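Gram-negative insecticidal protein (Chromobacterium piscinae, PDB 6FBM) is an insecticidal toxin of the MACPF family that probably acts, as many of its relatives do, by inserting oligomeric pores into target-cell membranes. Local coordinates at residues Leu40-Gly45 with Met144-Phe149; Ile133-Ala138 with Pro169-Glu174. All coordinates share one frame; numbering follows the deposited sequence.

Interaction 1 (Leu40-Gly45 with Met144-Phe149); sequences LFDFGG and MLRRDF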
# COMPACT_ATOMS: atom_id res chain seq x y z
N LEU A 40 26.87 -17.68 16.66
CA LEU A 40 27.82 -18.66 17.17
C LEU A 40 27.74 -19.95 16.41
O LEU A 40 28.72 -20.68 16.32
CB LEU A 40 27.54 -18.94 18.65
CG LEU A 40 28.15 -17.97 19.67
CD1 LEU A 40 28.18 -16.50 19.24
CD2 LEU A 40 27.42 -18.14 21.00
N PHE A 41 26.57 -20.24 15.85
CA PHE A 41 26.29 -21.55 15.31
C PHE A 41 25.86 -21.46 13.88
O PHE A 41 25.47 -20.41 13.39
CB PHE A 41 25.21 -22.22 16.14
CG PHE A 41 25.45 -22.17 17.61
CD1 PHE A 41 26.39 -22.99 18.19
CD2 PHE A 41 24.75 -21.29 18.41
CE1 PHE A 41 26.61 -22.96 19.57
CE2 PHE A 41 24.97 -21.24 19.77
CZ PHE A 41 25.91 -22.08 20.35
N ASP A 42 26.01 -22.59 13.20
CA ASP A 42 25.55 -22.81 11.84
C ASP A 42 24.41 -23.80 12.07
O ASP A 42 24.67 -24.93 12.43
CB ASP A 42 26.68 -23.43 11.02
CG ASP A 42 26.25 -23.83 9.60
OD1 ASP A 42 25.07 -23.67 9.21
OD2 ASP A 42 27.10 -24.30 8.81
N PHE A 43 23.18 -23.36 11.87
CA PHE A 43 22.00 -24.17 12.23
C PHE A 43 21.50 -25.12 11.14
O PHE A 43 20.46 -25.76 11.33
CB PHE A 43 20.87 -23.27 12.72
CG PHE A 43 21.13 -22.66 14.06
CD1 PHE A 43 21.16 -23.46 15.19
CD2 PHE A 43 21.34 -21.30 14.19
CE1 PHE A 43 21.40 -22.90 16.42
CE2 PHE A 43 21.57 -20.73 15.43
CZ PHE A 43 21.59 -21.53 16.54
N GLY A 44 22.23 -25.21 10.03
CA GLY A 44 21.83 -25.99 8.87
C GLY A 44 20.88 -25.16 8.03
O GLY A 44 20.09 -24.30 8.56
N GLY A 45 20.95 -25.39 6.72
CA GLY A 45 20.09 -24.68 5.77
C GLY A 45 18.73 -25.34 5.58
O GLY A 45 17.87 -24.75 4.92
N MET A 144 28.29 -27.73 15.76
CA MET A 144 27.58 -26.76 14.91
C MET A 144 28.16 -25.37 15.04
O MET A 144 27.50 -24.41 14.66
CB MET A 144 26.10 -26.73 15.32
CG MET A 144 25.36 -28.01 14.97
SD MET A 144 23.84 -28.12 15.90
CE MET A 144 22.80 -26.86 15.18
N LEU A 145 29.39 -25.25 15.55
CA LEU A 145 29.99 -23.96 15.80
C LEU A 145 30.47 -23.36 14.50
O LEU A 145 30.90 -24.08 13.59
CB LEU A 145 31.19 -24.11 16.74
CG LEU A 145 30.93 -24.75 18.10
CD1 LEU A 145 32.22 -24.74 18.90
CD2 LEU A 145 29.82 -24.04 18.86
N ARG A 146 30.37 -22.04 14.39
CA ARG A 146 30.94 -21.34 13.25
C ARG A 146 32.44 -21.40 13.41
O ARG A 146 32.95 -21.54 14.52
CB ARG A 146 30.47 -19.88 13.16
CG ARG A 146 28.98 -19.73 12.94
CD ARG A 146 28.56 -18.67 11.98
NE ARG A 146 28.89 -19.01 10.59
CZ ARG A 146 28.06 -19.58 9.71
NH1 ARG A 146 26.80 -19.89 10.03
NH2 ARG A 146 28.49 -19.83 8.48
N ARG A 147 33.14 -21.28 12.29
CA ARG A 147 34.58 -21.52 12.22
C ARG A 147 35.36 -20.64 13.21
O ARG A 147 36.03 -21.17 14.09
CB ARG A 147 35.08 -21.38 10.77
CG ARG A 147 36.51 -21.86 10.48
CD ARG A 147 37.48 -20.71 10.18
NE ARG A 147 37.10 -19.93 8.97
CZ ARG A 147 36.66 -18.66 8.94
NH1 ARG A 147 36.51 -17.92 10.05
NH2 ARG A 147 36.34 -18.12 7.76
N ASP A 148 35.26 -19.31 13.09
CA ASP A 148 36.12 -18.45 13.93
C ASP A 148 35.76 -18.52 15.43
O ASP A 148 36.66 -18.41 16.28
CB ASP A 148 36.31 -17.00 13.42
CG ASP A 148 35.07 -16.39 12.75
OD1 ASP A 148 33.93 -16.69 13.17
OD2 ASP A 148 35.26 -15.61 11.79
N PHE A 149 34.49 -18.74 15.75
CA PHE A 149 34.10 -18.94 17.13
C PHE A 149 34.72 -20.23 17.66
O PHE A 149 35.32 -20.22 18.74
CB PHE A 149 32.58 -18.91 17.31
CG PHE A 149 32.12 -19.22 18.72
CD1 PHE A 149 32.62 -18.51 19.79
CD2 PHE A 149 31.18 -20.21 18.95
CE1 PHE A 149 32.20 -18.79 21.08
CE2 PHE A 149 30.75 -20.49 20.23
CZ PHE A 149 31.25 -19.79 21.29
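Phe41 and Leu145 face each other in an isolated backbone bridge, held on both flanks of Phe41. Arg146 N gives its hydrogen to Leu40 O over 2.9 Å, and Asp42 N reaches Met144 O at 2.8 Å, nearly straight at the hydrogen (167°). The tightly packed part is apolar, on the buried side of the bridge. Phe149, its CG anti to the backbone N (chi1 176°), offers a ring face to Leu40, whose CG stands 3.9 Å from the ring centroid in a CH-pi contact. Phe41 and Leu145 run side by side, CE1 against CD2 at 3.5 Å, while Met144 CE meets Phe43 CD1 at 3.8 Å. The solvent side is looser. Arg146, bent at chi2 and chi3, crosses Asp42 at about a right angle with NH1 4.2 Å from OD1; OD1 sits off the plane of the guanidinium and no N-H is aimed at it, so any attraction is probably a general one between opposite charges, short of a salt bridge. Asp42 OD1 also takes a weak bond from Gly44 N. The bridge thus ties the loop after strand 35-39 to the lead-in of helix 147-154, with Leu141 of helix 138-141 touching Phe41 and Phe43, and Tyr167 meeting the Phe149 ring.

Interaction 2 (Ile133-Ala138 with Pro169-Glu174); sequences ISLPGA and PYYISE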
# COMPACT_ATOMS: atom_id res chain seq x y z
N ILE A 133 11.27 -20.62 21.23
CA ILE A 133 12.20 -21.29 20.34
C ILE A 133 13.29 -21.80 21.26
O ILE A 133 13.67 -21.11 22.23
CB ILE A 133 12.82 -20.37 19.28
CG1 ILE A 133 11.75 -19.45 18.66
CG2 ILE A 133 13.51 -21.21 18.22
CD1 ILE A 133 12.28 -18.43 17.70
N SER A 134 13.76 -23.01 21.01
CA SER A 134 14.83 -23.59 21.82
C SER A 134 15.82 -24.31 20.93
O SER A 134 15.47 -24.81 19.87
CB SER A 134 14.25 -24.54 22.86
OG SER A 134 13.50 -25.56 22.23
N LEU A 135 17.06 -24.29 21.38
CA LEU A 135 18.17 -24.92 20.69
C LEU A 135 18.49 -26.29 21.31
O LEU A 135 18.03 -26.60 22.42
CB LEU A 135 19.42 -24.05 20.81
CG LEU A 135 19.31 -22.66 20.18
CD1 LEU A 135 20.64 -21.95 20.29
CD2 LEU A 135 18.89 -22.73 18.72
N PRO A 136 19.31 -27.09 20.61
CA PRO A 136 19.90 -28.26 21.22
C PRO A 136 20.79 -27.92 22.43
O PRO A 136 21.17 -26.75 22.65
CB PRO A 136 20.78 -28.82 20.09
CG PRO A 136 20.14 -28.38 18.85
CD PRO A 136 19.74 -26.96 19.21
N GLY A 137 21.12 -28.96 23.18
CA GLY A 137 22.03 -28.86 24.31
C GLY A 137 23.43 -28.57 23.84
O GLY A 137 23.75 -28.77 22.67
N ALA A 138 24.26 -28.10 24.76
CA ALA A 138 25.67 -27.79 24.50
C ALA A 138 26.40 -28.83 23.69
O ALA A 138 27.13 -28.52 22.76
CB ALA A 138 26.44 -27.57 25.80
N PRO A 169 29.68 -14.11 27.19
CA PRO A 169 29.91 -15.32 27.98
C PRO A 169 28.73 -16.31 27.94
O PRO A 169 28.93 -17.50 28.23
CB PRO A 169 30.08 -14.78 29.40
CG PRO A 169 29.25 -13.53 29.41
CD PRO A 169 29.31 -12.95 28.02
N TYR A 170 27.53 -15.82 27.61
CA TYR A 170 26.36 -16.65 27.50
C TYR A 170 25.70 -16.41 26.17
O TYR A 170 25.87 -15.35 25.59
CB TYR A 170 25.37 -16.32 28.62
CG TYR A 170 25.72 -16.93 29.94
CD1 TYR A 170 26.71 -16.39 30.75
CD2 TYR A 170 25.06 -18.05 30.38
CE1 TYR A 170 27.03 -16.97 31.96
CE2 TYR A 170 25.37 -18.65 31.59
CZ TYR A 170 26.35 -18.10 32.38
OH TYR A 170 26.62 -18.70 33.57
N TYR A 171 24.95 -17.39 25.70
CA TYR A 171 24.20 -17.27 24.47
C TYR A 171 22.73 -17.64 24.70
O TYR A 171 22.38 -18.28 25.68
CB TYR A 171 24.82 -18.15 23.38
CG TYR A 171 24.72 -19.63 23.64
CD1 TYR A 171 23.62 -20.36 23.23
CD2 TYR A 171 25.73 -20.30 24.34
CE1 TYR A 171 23.53 -21.74 23.48
CE2 TYR A 171 25.64 -21.66 24.61
CZ TYR A 171 24.55 -22.38 24.17
OH TYR A 171 24.44 -23.71 24.43
N ILE A 172 21.90 -17.23 23.75
CA ILE A 172 20.47 -17.48 23.82
C ILE A 172 20.20 -18.90 23.36
O ILE A 172 20.34 -19.23 22.20
CB ILE A 172 19.67 -16.52 22.91
CG1 ILE A 172 19.88 -15.05 23.31
CG2 ILE A 172 18.19 -16.88 22.93
CD1 ILE A 172 19.34 -14.67 24.67
N SER A 173 19.80 -19.74 24.30
CA SER A 173 19.48 -21.14 24.02
C SER A 173 18.00 -21.40 23.93
O SER A 173 17.57 -22.32 23.24
CB SER A 173 20.07 -22.03 25.09
OG SER A 173 19.92 -23.37 24.74
N GLU A 174 17.22 -20.60 24.65
CA GLU A 174 15.77 -20.72 24.64
C GLU A 174 15.20 -19.32 24.88
O GLU A 174 15.69 -18.57 25.71
CB GLU A 174 15.34 -21.67 25.75
CG GLU A 174 13.92 -22.17 25.64
CD GLU A 174 13.63 -23.14 26.80
OE1 GLU A 174 13.53 -22.65 27.94
OE2 GLU A 174 13.52 -24.37 26.57
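Ser134 and Glu174 form an antiparallel, non-hydrogen-bonded pair with their CA atoms 4.1 Å apart, and one residue further on Leu135 N closes on Ser173 O in a 2.8 Å hydrogen bond.

Ser134 and Glu174 place their side chains on the same face of the sheet. Glu174 CG is anti to the backbone N (chi1 -165°), which brings it beside Ser134 CB at 3.7 Å; the chain then continues extended to CD. The carboxylate finds a polar partner outside the pair, OE1 bonding to Ser276 OG, while OE2 merely passes Ser134 CB. Leu135 points toward the other strand. Its chi1 of -62° sets CG near Ser173 O, and chi2 of -176° carries CD1 to Ile172 O at 3.3 Å, with Tyr171 CE1 more distant from CD1 at 4.3 Å. Ser173 OG lies 4.0 Å from Leu135 CB, a van der Waals neighbour. Further along, Ala138 CA comes within 4.3 Å of Tyr171 OH, a light touch at the start of the helix, where the chains have diverged.

The pair belongs to the antiparallel sheet of the MACPF domain: strand 170-177 has strand 280-282 as another partner, and Ile133 also shares a backbone hydrogen bond with Ala175. Two CA-H...O contacts add to the match, Glu174 CA to Ile133 O at 3.2 Å and Ser134 CA to the same Ser173 O that accepts the Leu135 bond. Chemically, then, polarity between the two segments is settled by the main chain, through one direct N-H...O bond. The side-chain contacts across it are van der Waals ones, Leu135 lies largely against the backbone carbonyls of Ile172 and Ser173, and one carboxylate oxygen of Glu174, OE1, is bonded to Ser276 OG outside both segments.

Overall arrangement
Interactions 1 and 2 have their centres about 13 Å apart and share a hydrophobic seam. Phe43 CE1 packs on Leu135 CD2 at 3.4 Å, Leu40 CD2 lies 3.5 Å from Tyr171 CB, and the Phe41 and Tyr171 rings meet edge-to-face. The segments alternate along the chain: 40-45 comes first, then 133-138, 144-149 and 169-174, so the helical connection between the two strands of interaction 2 carries the second half of interaction 1. Loop 40-45 touches both: residues 144-149 of that connection, and Leu135 and Tyr171 at the strand ends. Leu141, in the same connection, also reaches Pro136 and Tyr171 and so borders both contacts.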